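Rab GDP-dissociation inhibitor (PDB 2BCG) keeps the Rab GTPase Sec4 in its GDP-bound state by inhibiting GDP dissociation, and extracts GDP-bound Ypt7 from vacuolar membranes. Local coordinates at residues K302-G307 against L399-E404; V292-T297 against I411-S416; S116-F121 against S329-I334. All coordinates share one frame; numbering follows the deposited sequence.

Contact 1 of 3, residues K302-G307 against L399-E404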
ATOM      1  N   LYS A 302      21.231 -16.198   3.927  1.00 21.55           N
ATOM      2  CA  LYS A 302      20.314 -16.836   4.857  1.00 20.18           C
ATOM      3  C   LYS A 302      19.014 -17.255   4.178  1.00 18.89           C
ATOM      4  O   LYS A 302      18.070 -17.699   4.864  1.00 16.95           O
ATOM      5  CB  LYS A 302      19.955 -15.871   5.996  0.50 20.09           C
ATOM      6  CG  LYS A 302      21.110 -15.440   6.873  0.50 20.99           C
ATOM      7  CD  LYS A 302      21.357 -16.436   8.002  0.50 22.37           C
ATOM      8  CE  LYS A 302      22.659 -16.129   8.726  0.50 22.63           C
ATOM      9  NZ  LYS A 302      22.790 -16.938   9.966  0.50 24.85           N
ATOM     10  N   CYS A 303      18.971 -17.124   2.841  1.00 18.97           N
ATOM     11  CA  CYS A 303      17.769 -17.476   2.080  1.00 18.69           C
ATOM     12  C   CYS A 303      18.091 -18.476   0.995  1.00 18.72           C
ATOM     13  O   CYS A 303      19.263 -18.638   0.624  1.00 20.31           O
ATOM     14  CB  CYS A 303      17.136 -16.247   1.423  1.00 18.54           C
ATOM     15  SG  CYS A 303      16.608 -15.039   2.620  1.00 20.89           S
ATOM     16  N   LYS A 304      17.062 -19.152   0.515  1.00 18.92           N
ATOM     17  CA  LYS A 304      17.193 -20.136  -0.548  1.00 19.95           C
ATOM     18  C   LYS A 304      16.123 -19.899  -1.610  1.00 20.77           C
ATOM     19  O   LYS A 304      15.028 -19.407  -1.310  1.00 19.67           O
ATOM     20  CB  LYS A 304      17.067 -21.563   0.018  1.00 20.27           C
ATOM     21  CG  LYS A 304      15.734 -21.868   0.735  1.00 21.15           C
ATOM     22  CD  LYS A 304      15.716 -23.256   1.427  1.00 20.91           C
ATOM     23  CE  LYS A 304      14.337 -23.578   1.991  1.00 23.23           C
ATOM     24  NZ  LYS A 304      14.232 -24.901   2.714  1.00 25.45           N
ATOM     25  N   SER A 305      16.452 -20.244  -2.846  1.00 21.35           N
ATOM     26  CA  SER A 305      15.466 -20.189  -3.905  1.00 21.59           C
ATOM     27  C   SER A 305      14.354 -21.204  -3.630  1.00 22.28           C
ATOM     28  O   SER A 305      14.616 -22.306  -3.134  1.00 23.75           O
ATOM     29  CB  SER A 305      16.120 -20.489  -5.243  1.00 22.60           C
ATOM     30  OG  SER A 305      15.115 -20.630  -6.220  1.00 23.44           O
ATOM     31  N   THR A 306      13.113 -20.836  -3.934  1.00 22.77           N
ATOM     32  CA  THR A 306      12.019 -21.793  -3.882  1.00 23.23           C
ATOM     33  C   THR A 306      12.062 -22.695  -5.120  1.00 23.38           C
ATOM     34  O   THR A 306      11.305 -23.664  -5.201  1.00 24.98           O
ATOM     35  CB  THR A 306      10.668 -21.096  -3.855  1.00 23.19           C
ATOM     36  OG1 THR A 306      10.454 -20.501  -5.136  1.00 23.09           O
ATOM     37  CG2 THR A 306      10.625 -20.018  -2.753  1.00 23.69           C
ATOM     38  N   GLY A 307      12.937 -22.373  -6.072  1.00 23.91           N
ATOM     39  CA  GLY A 307      13.038 -23.092  -7.348  1.00 24.70           C
ATOM     40  C   GLY A 307      12.076 -22.583  -8.419  1.00 24.87           C
ATOM     41  O   GLY A 307      11.908 -23.217  -9.478  1.00 26.55           O
ATOM     42  N   LEU A 399      12.135 -16.356  -6.793  1.00 16.88           N
ATOM     43  CA  LEU A 399      11.497 -16.338  -5.474  1.00 16.30           C
ATOM     44  C   LEU A 399      12.393 -16.951  -4.398  1.00 16.98           C
ATOM     45  O   LEU A 399      12.908 -18.067  -4.569  1.00 18.19           O
ATOM     46  CB  LEU A 399      10.165 -17.074  -5.499  1.00 16.56           C
ATOM     47  CG  LEU A 399       9.174 -16.571  -6.542  1.00 16.48           C
ATOM     48  CD1 LEU A 399       7.912 -17.396  -6.328  1.00 18.04           C
ATOM     49  CD2 LEU A 399       8.931 -15.059  -6.368  1.00 16.19           C
ATOM     50  N   PHE A 400      12.538 -16.221  -3.297  1.00 16.34           N
ATOM     51  CA  PHE A 400      13.354 -16.661  -2.141  1.00 16.45           C
ATOM     52  C   PHE A 400      12.535 -16.878  -0.876  1.00 17.41           C
ATOM     53  O   PHE A 400      11.452 -16.292  -0.689  1.00 16.25           O
ATOM     54  CB  PHE A 400      14.500 -15.663  -1.894  1.00 17.34           C
ATOM     55  CG  PHE A 400      15.420 -15.539  -3.055  1.00 19.62           C
ATOM     56  CD1 PHE A 400      15.308 -14.456  -3.939  1.00 19.88           C
ATOM     57  CD2 PHE A 400      16.378 -16.533  -3.309  1.00 21.92           C
ATOM     58  CE1 PHE A 400      16.152 -14.349  -5.042  1.00 21.49           C
ATOM     59  CE2 PHE A 400      17.218 -16.434  -4.421  1.00 22.54           C
ATOM     60  CZ  PHE A 400      17.093 -15.346  -5.306  1.00 21.64           C
ATOM     61  N   GLU A 401      13.032 -17.767  -0.012  1.00 17.27           N
ATOM     62  CA  GLU A 401      12.421 -17.961   1.298  1.00 18.87           C
ATOM     63  C   GLU A 401      13.551 -18.144   2.300  1.00 18.23           C
ATOM     64  O   GLU A 401      14.667 -18.458   1.898  1.00 17.84           O
ATOM     65  CB  GLU A 401      11.487 -19.186   1.314  1.00 18.96           C
ATOM     66  CG  GLU A 401      12.197 -20.493   0.936  1.00 22.17           C
ATOM     67  CD  GLU A 401      11.281 -21.690   0.949  1.00 22.63           C
ATOM     68  OE1 GLU A 401      11.635 -22.704   0.314  1.00 29.82           O
ATOM     69  OE2 GLU A 401      10.220 -21.650   1.601  1.00 28.37           O
ATOM     70  N   PRO A 402      13.285 -17.871   3.575  1.00 17.46           N
ATOM     71  CA  PRO A 402      14.357 -18.080   4.562  1.00 17.39           C
ATOM     72  C   PRO A 402      14.698 -19.562   4.706  1.00 17.94           C
ATOM     73  O   PRO A 402      13.814 -20.418   4.637  1.00 17.01           O
ATOM     74  CB  PRO A 402      13.760 -17.572   5.864  1.00 17.67           C
ATOM     75  CG  PRO A 402      12.316 -17.373   5.651  1.00 19.83           C
ATOM     76  CD  PRO A 402      12.037 -17.373   4.181  1.00 18.56           C
ATOM     77  N   ARG A 403      15.979 -19.816   4.924  1.00 17.99           N
ATOM     78  CA  ARG A 403      16.449 -21.173   5.188  1.00 19.75           C
ATOM     79  C   ARG A 403      15.941 -21.648   6.553  1.00 20.46           C
ATOM     80  O   ARG A 403      15.608 -22.830   6.714  1.00 20.54           O
ATOM     81  CB  ARG A 403      17.974 -21.184   5.113  1.00 20.11           C
ATOM     82  CG  ARG A 403      18.533 -21.026   3.703  1.00 20.14           C
ATOM     83  CD  ARG A 403      20.060 -21.050   3.670  1.00 22.40           C
ATOM     84  NE  ARG A 403      20.577 -20.698   2.342  1.00 27.81           N
ATOM     85  CZ  ARG A 403      20.669 -21.544   1.308  1.00 29.35           C
ATOM     86  NH1 ARG A 403      20.290 -22.819   1.435  1.00 31.04           N
ATOM     87  NH2 ARG A 403      21.129 -21.112   0.134  1.00 31.94           N
ATOM     88  N   GLU A 404      15.877 -20.734   7.526  1.00 20.35           N
ATOM     89  CA  GLU A 404      15.460 -21.047   8.902  1.00 20.82           C
ATOM     90  C   GLU A 404      14.487 -19.988   9.444  1.00 20.19           C
ATOM     91  O   GLU A 404      14.371 -18.907   8.845  1.00 19.60           O
ATOM     92  CB  GLU A 404      16.684 -21.189   9.836  1.00 22.25           C
ATOM     93  CG  GLU A 404      17.778 -22.167   9.371  1.00 25.79           C
ATOM     94  CD  GLU A 404      17.336 -23.634   9.346  1.00 29.79           C
ATOM     95  OE1 GLU A 404      16.365 -24.007  10.055  1.00 30.46           O
ATOM     96  OE2 GLU A 404      17.966 -24.433   8.603  1.00 33.65           O
TER
HETATM   97  O   HOH W   1      17.581 -18.284   7.525  1.00 22.53           O
HETATM   98  O   HOH W   2      22.047 -18.630  -0.093  1.00 36.19           O
HETATM   99  O   HOH W   3      16.310 -24.801   4.874  1.00 33.32           O
HETATM  100  O   HOH W   4      13.041 -24.179  -1.393  1.00 33.59           O
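Lys304 and Glu401 face each other as an antiparallel hydrogen-bonded pair, their backbones joined by Lys304 N to Glu401 O and Glu401 N to Lys304 O, both 2.9 Å. On either side of this pair the chains stay close: Arg403 N donates to Lys302 O almost straight, at 175°, and Thr306 N reaches Leu399 O at 2.8 Å. The tight part lies at Cys303, which is buried. Its CB sits 3.3 Å from Glu401 O, and the small thiol fits where Pro296 and Leu413 close in. These strands, 303-317 and 391-402, form one margin of the mixed sheet, the latter being its outermost strand.

The opposite side, carrying Lys304, Glu401 and Arg403, is looser and wet. Lys304 and Glu401 both place CG between the backbone N and the carbonyl carbon, and their extended chains cross obliquely, with Lys304 CE 3.3 Å from Glu401 OE1. The ammonium itself stays farther off, NZ to OE1 being 4.2 Å, too far for a salt bridge. Glu401 spends its other oxygen, OE2, on Arg415, while a water links its OE1 to Ser305 O. Arg403 lays one guanidinium face over Lys304 CB, which stands 3.7 Å above the plane toward its rim. A second water meets that group at its edge, accepting from NH2 and donating to Cys303 O.

Contact 2 of 3, residues V292-T297 against I411-S416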
ATOM      1  N   VAL A 292      16.374  -8.668  14.389  1.00 14.74           N
ATOM      2  CA  VAL A 292      16.138  -7.964  13.124  1.00 13.72           C
ATOM      3  C   VAL A 292      15.035  -8.705  12.345  1.00 13.70           C
ATOM      4  O   VAL A 292      14.924  -9.944  12.393  1.00 14.23           O
ATOM      5  CB  VAL A 292      17.456  -7.838  12.286  1.00 14.31           C
ATOM      6  CG1 VAL A 292      17.957  -9.189  11.794  1.00 16.50           C
ATOM      7  CG2 VAL A 292      17.265  -6.845  11.109  1.00 13.25           C
ATOM      8  N   ILE A 293      14.228  -7.927  11.627  1.00 12.11           N
ATOM      9  CA  ILE A 293      13.237  -8.432  10.652  1.00 12.75           C
ATOM     10  C   ILE A 293      13.674  -7.839   9.307  1.00 12.17           C
ATOM     11  O   ILE A 293      13.951  -6.650   9.226  1.00 12.26           O
ATOM     12  CB  ILE A 293      11.814  -7.970  11.026  1.00 13.17           C
ATOM     13  CG1 ILE A 293      11.416  -8.513  12.415  1.00 13.91           C
ATOM     14  CG2 ILE A 293      10.820  -8.346   9.909  1.00 13.73           C
ATOM     15  CD1 ILE A 293      10.136  -7.992  12.920  1.00 15.19           C
ATOM     16  N   ALA A 294      13.807  -8.661   8.272  1.00 12.25           N
ATOM     17  CA  ALA A 294      14.337  -8.136   7.009  1.00 12.81           C
ATOM     18  C   ALA A 294      13.857  -8.916   5.808  1.00 12.68           C
ATOM     19  O   ALA A 294      13.421 -10.066   5.934  1.00 13.62           O
ATOM     20  CB  ALA A 294      15.837  -8.145   7.041  1.00 12.50           C
ATOM     21  N   ASP A 295      13.927  -8.287   4.639  1.00 13.00           N
ATOM     22  CA  ASP A 295      13.682  -9.037   3.415  1.00 13.21           C
ATOM     23  C   ASP A 295      14.937  -9.762   2.901  1.00 13.65           C
ATOM     24  O   ASP A 295      16.054  -9.488   3.365  1.00 14.22           O
ATOM     25  CB  ASP A 295      12.986  -8.152   2.350  1.00 14.06           C
ATOM     26  CG  ASP A 295      13.928  -7.188   1.641  1.00 14.79           C
ATOM     27  OD1 ASP A 295      15.012  -7.569   1.152  1.00 16.43           O
ATOM     28  OD2 ASP A 295      13.534  -6.007   1.507  1.00 19.14           O
ATOM     29  N   PRO A 296      14.748 -10.743   2.004  1.00 13.84           N
ATOM     30  CA  PRO A 296      15.891 -11.522   1.513  1.00 14.79           C
ATOM     31  C   PRO A 296      17.073 -10.730   0.960  1.00 15.90           C
ATOM     32  O   PRO A 296      18.224 -11.231   1.002  1.00 16.95           O
ATOM     33  CB  PRO A 296      15.260 -12.443   0.442  1.00 14.85           C
ATOM     34  CG  PRO A 296      13.796 -12.625   0.945  1.00 13.85           C
ATOM     35  CD  PRO A 296      13.454 -11.252   1.497  1.00 13.48           C
ATOM     36  N   THR A 297      16.850  -9.516   0.432  1.00 14.94           N
ATOM     37  CA  THR A 297      17.959  -8.775  -0.190  1.00 15.96           C
ATOM     38  C   THR A 297      19.007  -8.318   0.823  1.00 16.25           C
ATOM     39  O   THR A 297      20.133  -7.987   0.436  1.00 18.08           O
ATOM     40  CB  THR A 297      17.476  -7.549  -0.997  1.00 16.73           C
ATOM     41  OG1 THR A 297      17.054  -6.530  -0.093  1.00 17.31           O
ATOM     42  CG2 THR A 297      16.327  -7.918  -1.981  1.00 17.61           C
ATOM     43  N   ILE A 411      17.229 -13.493  13.349  1.00 17.56           N
ATOM     44  CA  ILE A 411      17.152 -12.887  12.016  1.00 16.52           C
ATOM     45  C   ILE A 411      15.924 -13.461  11.323  1.00 15.61           C
ATOM     46  O   ILE A 411      15.933 -14.598  10.773  1.00 14.49           O
ATOM     47  CB  ILE A 411      18.433 -13.115  11.213  1.00 16.59           C
ATOM     48  CG1 ILE A 411      19.626 -12.468  11.941  1.00 18.06           C
ATOM     49  CG2 ILE A 411      18.300 -12.561   9.801  1.00 17.13           C
ATOM     50  CD1 ILE A 411      20.978 -12.858  11.384  1.00 21.44           C
ATOM     51  N   TYR A 412      14.868 -12.648  11.374  1.00 13.98           N
ATOM     52  CA  TYR A 412      13.530 -13.074  10.986  1.00 13.74           C
ATOM     53  C   TYR A 412      13.269 -12.516   9.582  1.00 13.74           C
ATOM     54  O   TYR A 412      13.145 -11.311   9.389  1.00 14.03           O
ATOM     55  CB  TYR A 412      12.495 -12.553  11.981  1.00 15.35           C
ATOM     56  CG  TYR A 412      12.690 -13.155  13.367  1.00 15.00           C
ATOM     57  CD1 TYR A 412      13.429 -12.465  14.368  1.00 17.01           C
ATOM     58  CD2 TYR A 412      12.225 -14.421  13.649  1.00 15.29           C
ATOM     59  CE1 TYR A 412      13.640 -13.046  15.653  1.00 17.15           C
ATOM     60  CE2 TYR A 412      12.429 -15.014  14.934  1.00 16.47           C
ATOM     61  CZ  TYR A 412      13.129 -14.321  15.913  1.00 18.08           C
ATOM     62  OH  TYR A 412      13.314 -14.878  17.160  1.00 19.14           O
ATOM     63  N   LEU A 413      13.242 -13.416   8.611  1.00 13.01           N
ATOM     64  CA  LEU A 413      13.183 -13.011   7.202  1.00 13.48           C
ATOM     65  C   LEU A 413      11.848 -13.282   6.584  1.00 12.84           C
ATOM     66  O   LEU A 413      11.174 -14.303   6.853  1.00 13.28           O
ATOM     67  CB  LEU A 413      14.270 -13.732   6.411  1.00 14.14           C
ATOM     68  CG  LEU A 413      15.685 -13.433   6.942  1.00 15.86           C
ATOM     69  CD1 LEU A 413      16.761 -14.310   6.326  1.00 20.49           C
ATOM     70  CD2 LEU A 413      16.051 -11.945   6.854  1.00 19.10           C
ATOM     71  N   SER A 414      11.458 -12.360   5.703  1.00 12.45           N
ATOM     72  CA  SER A 414      10.230 -12.560   4.942  1.00 12.90           C
ATOM     73  C   SER A 414      10.479 -13.360   3.662  1.00 12.56           C
ATOM     74  O   SER A 414      11.629 -13.475   3.187  1.00 13.65           O
ATOM     75  CB  SER A 414       9.616 -11.181   4.590  1.00 13.12           C
ATOM     76  OG  SER A 414      10.573 -10.407   3.858  1.00 12.80           O
ATOM     77  N   ARG A 415       9.390 -13.848   3.071  1.00 13.28           N
ATOM     78  CA  ARG A 415       9.429 -14.502   1.773  1.00 13.20           C
ATOM     79  C   ARG A 415       9.308 -13.481   0.615  1.00 12.68           C
ATOM     80  O   ARG A 415       8.609 -12.466   0.728  1.00 13.41           O
ATOM     81  CB  ARG A 415       8.277 -15.507   1.677  1.00 14.14           C
ATOM     82  CG  ARG A 415       8.268 -16.636   2.761  1.00 15.02           C
ATOM     83  CD  ARG A 415       6.975 -17.436   2.660  1.00 16.23           C
ATOM     84  NE  ARG A 415       7.025 -18.197   1.412  1.00 19.38           N
ATOM     85  CZ  ARG A 415       7.601 -19.385   1.268  1.00 21.56           C
ATOM     86  NH1 ARG A 415       8.144 -20.012   2.321  1.00 22.49           N
ATOM     87  NH2 ARG A 415       7.615 -19.964   0.067  1.00 23.10           N
ATOM     88  N   SER A 416       9.985 -13.746  -0.497  1.00 12.85           N
ATOM     89  CA  SER A 416       9.762 -12.904  -1.694  1.00 12.89           C
ATOM     90  C   SER A 416       8.286 -12.912  -2.067  1.00 12.76           C
ATOM     91  O   SER A 416       7.577 -13.899  -1.816  1.00 13.49           O
ATOM     92  CB  SER A 416      10.555 -13.399  -2.900  1.00 12.90           C
ATOM     93  OG  SER A 416      11.923 -13.497  -2.630  1.00 13.06           O
TER
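Asp295 touches Ser414 OG, a hydroxyl hydrogen-bonded to Glu23, with its CB (3.6 Å), while its OD1 is gripped by two groups of Thr297. The hydroxyl OG1 of Thr297 donates to the syn lone pair of OD1 at 2.6 Å, and Thr297 N donates to the same oxygen at 2.8 Å, nearly in line with its C-O bond. The second bond defines an Asx turn, for which an aspartate at the strand's exit is well suited. An alanine here would keep the CB contact but would probably leave Thr297 N and OG1 without their shared acceptor, and the turn freer to open.

Upstream of the turn the backbones run side by side in parallel register. Tyr412 N donates to Val292 O, Ala294 N to Tyr412 O, and Ser414 N to Ala294 O at 3.0 Å. Ala294 O also lies 3.2 Å from Leu413 CA, a CA-H...O contact. Val292 and Ile411 run alongside each other on one face, CG1 to CG1 at 3.7 Å; Val292 brings its CG1 there by setting it between the backbone N and the carbonyl carbon (chi1 67°). On the same face the short Ala294 leaves room for Leu413 CD2, 3.8 Å from its CB. Beyond the strands Pro296 CG covers Ser414 O at 3.2 Å, a buried carbonyl that has no polar partner. Ile293, on the other face, packs on helix 21-32, and Tyr412 on helix 424-438. These are the last two strands of the parallel sheet 258-260, 37-40, 14-17, 292-294, 411-413, whose order is that of the Rossmann-like fold.

Contact 3 of 3, residues S116-F121 against S329-I334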
ATOM      1  N   SER A 116     -13.480  -4.498 -10.964  1.00 13.84           N
ATOM      2  CA  SER A 116     -14.782  -4.730 -11.659  1.00 15.61           C
ATOM      3  C   SER A 116     -15.195  -6.181 -11.834  1.00 16.43           C
ATOM      4  O   SER A 116     -16.410  -6.508 -11.871  1.00 18.09           O
ATOM      5  CB  SER A 116     -14.789  -4.051 -13.028  1.00 15.75           C
ATOM      6  OG  SER A 116     -14.338  -2.726 -12.893  1.00 21.42           O
ATOM      7  N   GLY A 117     -14.232  -7.066 -11.937  1.00 14.79           N
ATOM      8  CA  GLY A 117     -14.582  -8.474 -12.138  1.00 14.11           C
ATOM      9  C   GLY A 117     -13.373  -9.346 -12.255  1.00 14.28           C
ATOM     10  O   GLY A 117     -12.254  -8.831 -12.371  1.00 14.12           O
ATOM     11  N   SER A 118     -13.607 -10.663 -12.217  1.00 14.99           N
ATOM     12  CA  SER A 118     -12.570 -11.687 -12.458  1.00 14.90           C
ATOM     13  C   SER A 118     -13.084 -12.487 -13.649  1.00 14.52           C
ATOM     14  O   SER A 118     -14.255 -12.900 -13.652  1.00 16.55           O
ATOM     15  CB  SER A 118     -12.378 -12.583 -11.228  1.00 16.38           C
ATOM     16  OG  SER A 118     -11.465 -13.649 -11.484  1.00 15.76           O
ATOM     17  N   TYR A 119     -12.213 -12.692 -14.649  1.00 12.80           N
ATOM     18  CA  TYR A 119     -12.553 -13.402 -15.905  1.00 13.19           C
ATOM     19  C   TYR A 119     -11.720 -14.639 -16.010  1.00 13.13           C
ATOM     20  O   TYR A 119     -10.566 -14.632 -15.606  1.00 13.52           O
ATOM     21  CB  TYR A 119     -12.257 -12.522 -17.133  1.00 13.65           C
ATOM     22  CG  TYR A 119     -13.235 -11.394 -17.303  1.00 13.61           C
ATOM     23  CD1 TYR A 119     -13.244 -10.320 -16.423  1.00 14.56           C
ATOM     24  CD2 TYR A 119     -14.131 -11.405 -18.344  1.00 13.88           C
ATOM     25  CE1 TYR A 119     -14.142  -9.280 -16.573  1.00 16.54           C
ATOM     26  CE2 TYR A 119     -15.048 -10.381 -18.503  1.00 16.45           C
ATOM     27  CZ  TYR A 119     -15.048  -9.323 -17.603  1.00 15.34           C
ATOM     28  OH  TYR A 119     -15.939  -8.271 -17.755  1.00 19.50           O
ATOM     29  N   VAL A 120     -12.306 -15.702 -16.557  1.00 13.20           N
ATOM     30  CA  VAL A 120     -11.588 -16.946 -16.763  1.00 13.92           C
ATOM     31  C   VAL A 120     -11.501 -17.238 -18.249  1.00 13.96           C
ATOM     32  O   VAL A 120     -12.461 -17.012 -18.981  1.00 14.13           O
ATOM     33  CB  VAL A 120     -12.214 -18.131 -15.947  0.70 14.55           C
ATOM     34  CG1 VAL A 120     -13.617 -18.556 -16.479  0.70 15.02           C
ATOM     35  CG2 VAL A 120     -11.262 -19.315 -15.872  0.70 14.15           C
ATOM     36  N   PHE A 121     -10.323 -17.680 -18.684  1.00 13.50           N
ATOM     37  CA  PHE A 121     -10.055 -18.063 -20.071  1.00 14.67           C
ATOM     38  C   PHE A 121     -10.495 -19.495 -20.333  1.00 16.16           C
ATOM     39  O   PHE A 121     -10.183 -20.402 -19.558  1.00 15.74           O
ATOM     40  CB  PHE A 121      -8.546 -17.927 -20.262  1.00 15.29           C
ATOM     41  CG  PHE A 121      -8.018 -18.266 -21.626  1.00 15.80           C
ATOM     42  CD1 PHE A 121      -7.706 -17.258 -22.542  1.00 17.47           C
ATOM     43  CD2 PHE A 121      -7.713 -19.583 -21.950  1.00 15.74           C
ATOM     44  CE1 PHE A 121      -7.105 -17.551 -23.770  1.00 18.24           C
ATOM     45  CE2 PHE A 121      -7.134 -19.891 -23.174  1.00 17.92           C
ATOM     46  CZ  PHE A 121      -6.842 -18.883 -24.093  1.00 18.74           C
ATOM     47  N   SER A 329     -10.984  -2.155 -14.439  1.00 10.18           N
ATOM     48  CA  SER A 329     -10.045  -3.000 -13.710  1.00 10.07           C
ATOM     49  C   SER A 329     -10.589  -4.404 -13.756  1.00 10.16           C
ATOM     50  O   SER A 329     -11.826  -4.619 -13.755  1.00 10.51           O
ATOM     51  CB  SER A 329      -9.877  -2.541 -12.247  1.00 10.44           C
ATOM     52  OG  SER A 329     -11.137  -2.533 -11.549  1.00 12.00           O
ATOM     53  N   LEU A 330      -9.691  -5.369 -13.771  1.00 10.49           N
ATOM     54  CA  LEU A 330     -10.128  -6.759 -13.740  1.00 10.07           C
ATOM     55  C   LEU A 330      -8.952  -7.667 -13.491  1.00 10.62           C
ATOM     56  O   LEU A 330      -7.778  -7.268 -13.655  1.00  9.96           O
ATOM     57  CB  LEU A 330     -10.846  -7.183 -15.034  1.00 11.55           C
ATOM     58  CG  LEU A 330      -9.988  -7.134 -16.307  1.00 11.30           C
ATOM     59  CD1 LEU A 330     -10.196  -8.378 -17.211  1.00 12.92           C
ATOM     60  CD2 LEU A 330     -10.173  -5.840 -17.132  1.00 12.52           C
ATOM     61  N   GLN A 331      -9.271  -8.907 -13.137  1.00 11.44           N
ATOM     62  CA  GLN A 331      -8.346 -10.013 -13.197  1.00 11.18           C
ATOM     63  C   GLN A 331      -8.693 -10.913 -14.372  1.00 11.48           C
ATOM     64  O   GLN A 331      -9.884 -11.167 -14.608  1.00 12.26           O
ATOM     65  CB  GLN A 331      -8.468 -10.842 -11.906  1.00 11.85           C
ATOM     66  CG  GLN A 331      -7.919 -12.273 -12.023  1.00 12.40           C
ATOM     67  CD  GLN A 331      -7.841 -12.937 -10.686  1.00 13.19           C
ATOM     68  OE1 GLN A 331      -6.771 -13.000 -10.063  1.00 15.51           O
ATOM     69  NE2 GLN A 331      -8.976 -13.447 -10.225  1.00 12.26           N
ATOM     70  N   ILE A 332      -7.682 -11.391 -15.090  1.00 10.65           N
ATOM     71  CA  ILE A 332      -7.908 -12.537 -15.965  1.00 11.71           C
ATOM     72  C   ILE A 332      -7.163 -13.738 -15.393  1.00 11.55           C
ATOM     73  O   ILE A 332      -5.989 -13.602 -15.003  1.00 11.62           O
ATOM     74  CB  ILE A 332      -7.425 -12.286 -17.419  1.00 12.33           C
ATOM     75  CG1 ILE A 332      -8.129 -11.070 -18.034  1.00 12.35           C
ATOM     76  CG2 ILE A 332      -7.681 -13.527 -18.286  1.00 12.38           C
ATOM     77  CD1 ILE A 332      -7.540 -10.663 -19.416  1.00 13.18           C
ATOM     78  N   ILE A 333      -7.833 -14.901 -15.399  1.00 11.92           N
ATOM     79  CA  ILE A 333      -7.209 -16.155 -14.976  1.00 13.01           C
ATOM     80  C   ILE A 333      -7.139 -17.069 -16.195  1.00 13.36           C
ATOM     81  O   ILE A 333      -8.192 -17.351 -16.791  1.00 12.71           O
ATOM     82  CB  ILE A 333      -8.041 -16.892 -13.890  1.00 13.38           C
ATOM     83  CG1 ILE A 333      -8.207 -16.034 -12.644  1.00 14.25           C
ATOM     84  CG2 ILE A 333      -7.384 -18.217 -13.499  1.00 13.51           C
ATOM     85  CD1 ILE A 333      -9.272 -16.524 -11.691  1.00 16.29           C
ATOM     86  N   ILE A 334      -5.932 -17.523 -16.557  1.00 13.96           N
ATOM     87  CA  ILE A 334      -5.808 -18.521 -17.629  1.00 15.45           C
ATOM     88  C   ILE A 334      -5.442 -19.838 -16.944  1.00 16.01           C
ATOM     89  O   ILE A 334      -4.277 -20.018 -16.583  1.00 15.60           O
ATOM     90  CB  ILE A 334      -4.765 -18.108 -18.700  1.00 15.17           C
ATOM     91  CG1 ILE A 334      -5.035 -16.686 -19.215  1.00 15.75           C
ATOM     92  CG2 ILE A 334      -4.752 -19.097 -19.877  1.00 17.68           C
ATOM     93  CD1 ILE A 334      -4.071 -16.224 -20.309  1.00 16.44           C
TER
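Gln331 NE2 donates to Ser118 OG at 2.8 Å and 164°, and the hydroxyl oxygen lies practically in the plane of the amide. Gln331 CG is anti to the backbone N (chi1 160°) and the chain runs on extended, while the Ser118 hydroxyl is likewise anti to its own N. The amide has further partners, Tyr234 OH at NE2 and Ser421 OG at OE1, so both ends of this buried group are engaged, which fixes its rotation. A small hydroxyl at Ser118 suits this place, supplying an acceptor without bulk.

The backbones then share four bonds of parallel pairing. Gln331 N donates to Gly117 O, Tyr119 N to Gln331 O, Ile333 N to Tyr119 O, and Phe121 N to Ile333 O at 2.9 Å. Gly117 enters this pairing with an almost fully stretched backbone (phi 179°), a conformation glycine takes readily. At the start, Ser116 N donates to Ser329 OG at 3.1 Å, with a weak second bond to Ser329 O.

Apolar side chains pack outward from this frame. Tyr119 and Leu330 cross at about a right angle, the ring carbon CD1 of Tyr119 meeting CD1 of Leu330 at 3.7 Å. At the far end Ile334 CG2 stands over the face of the Phe121 ring, 4.0 Å from its centre, in a CH-pi contact. Ile333 CD1 approaches Ser118 OG at 3.6 Å, beside the amide.

Within the mixed sheet, strands 118-122 and 330-334 run parallel, flanked by antiparallel neighbours: strand 125-128 pairs with the former, while strand 345-351 borders the latter and packs against Leu330, Gln331 and Ile332.

Contacts 1 and 2 form one neighbourhood, their centres about 10 Å apart. Strand 292-294 leads on to strand 303-317, and strand 391-402 to strand 411-413, so two separate chain passages link the parallel sheet to the margin of the mixed one. Phe400 N probably hydrogen-bonds to Ser416 OG, and Lys302 and Pro402 pack on Leu413. Contact 3 belongs to the same mixed sheet as contact 1 but lies across the chain's centre, 31 Å away between centres, and about 32 Å from contact 2. The side chain of Val120 there is about 8 Å from a bound geranylgeranyl lipid, near its pocket without lining it.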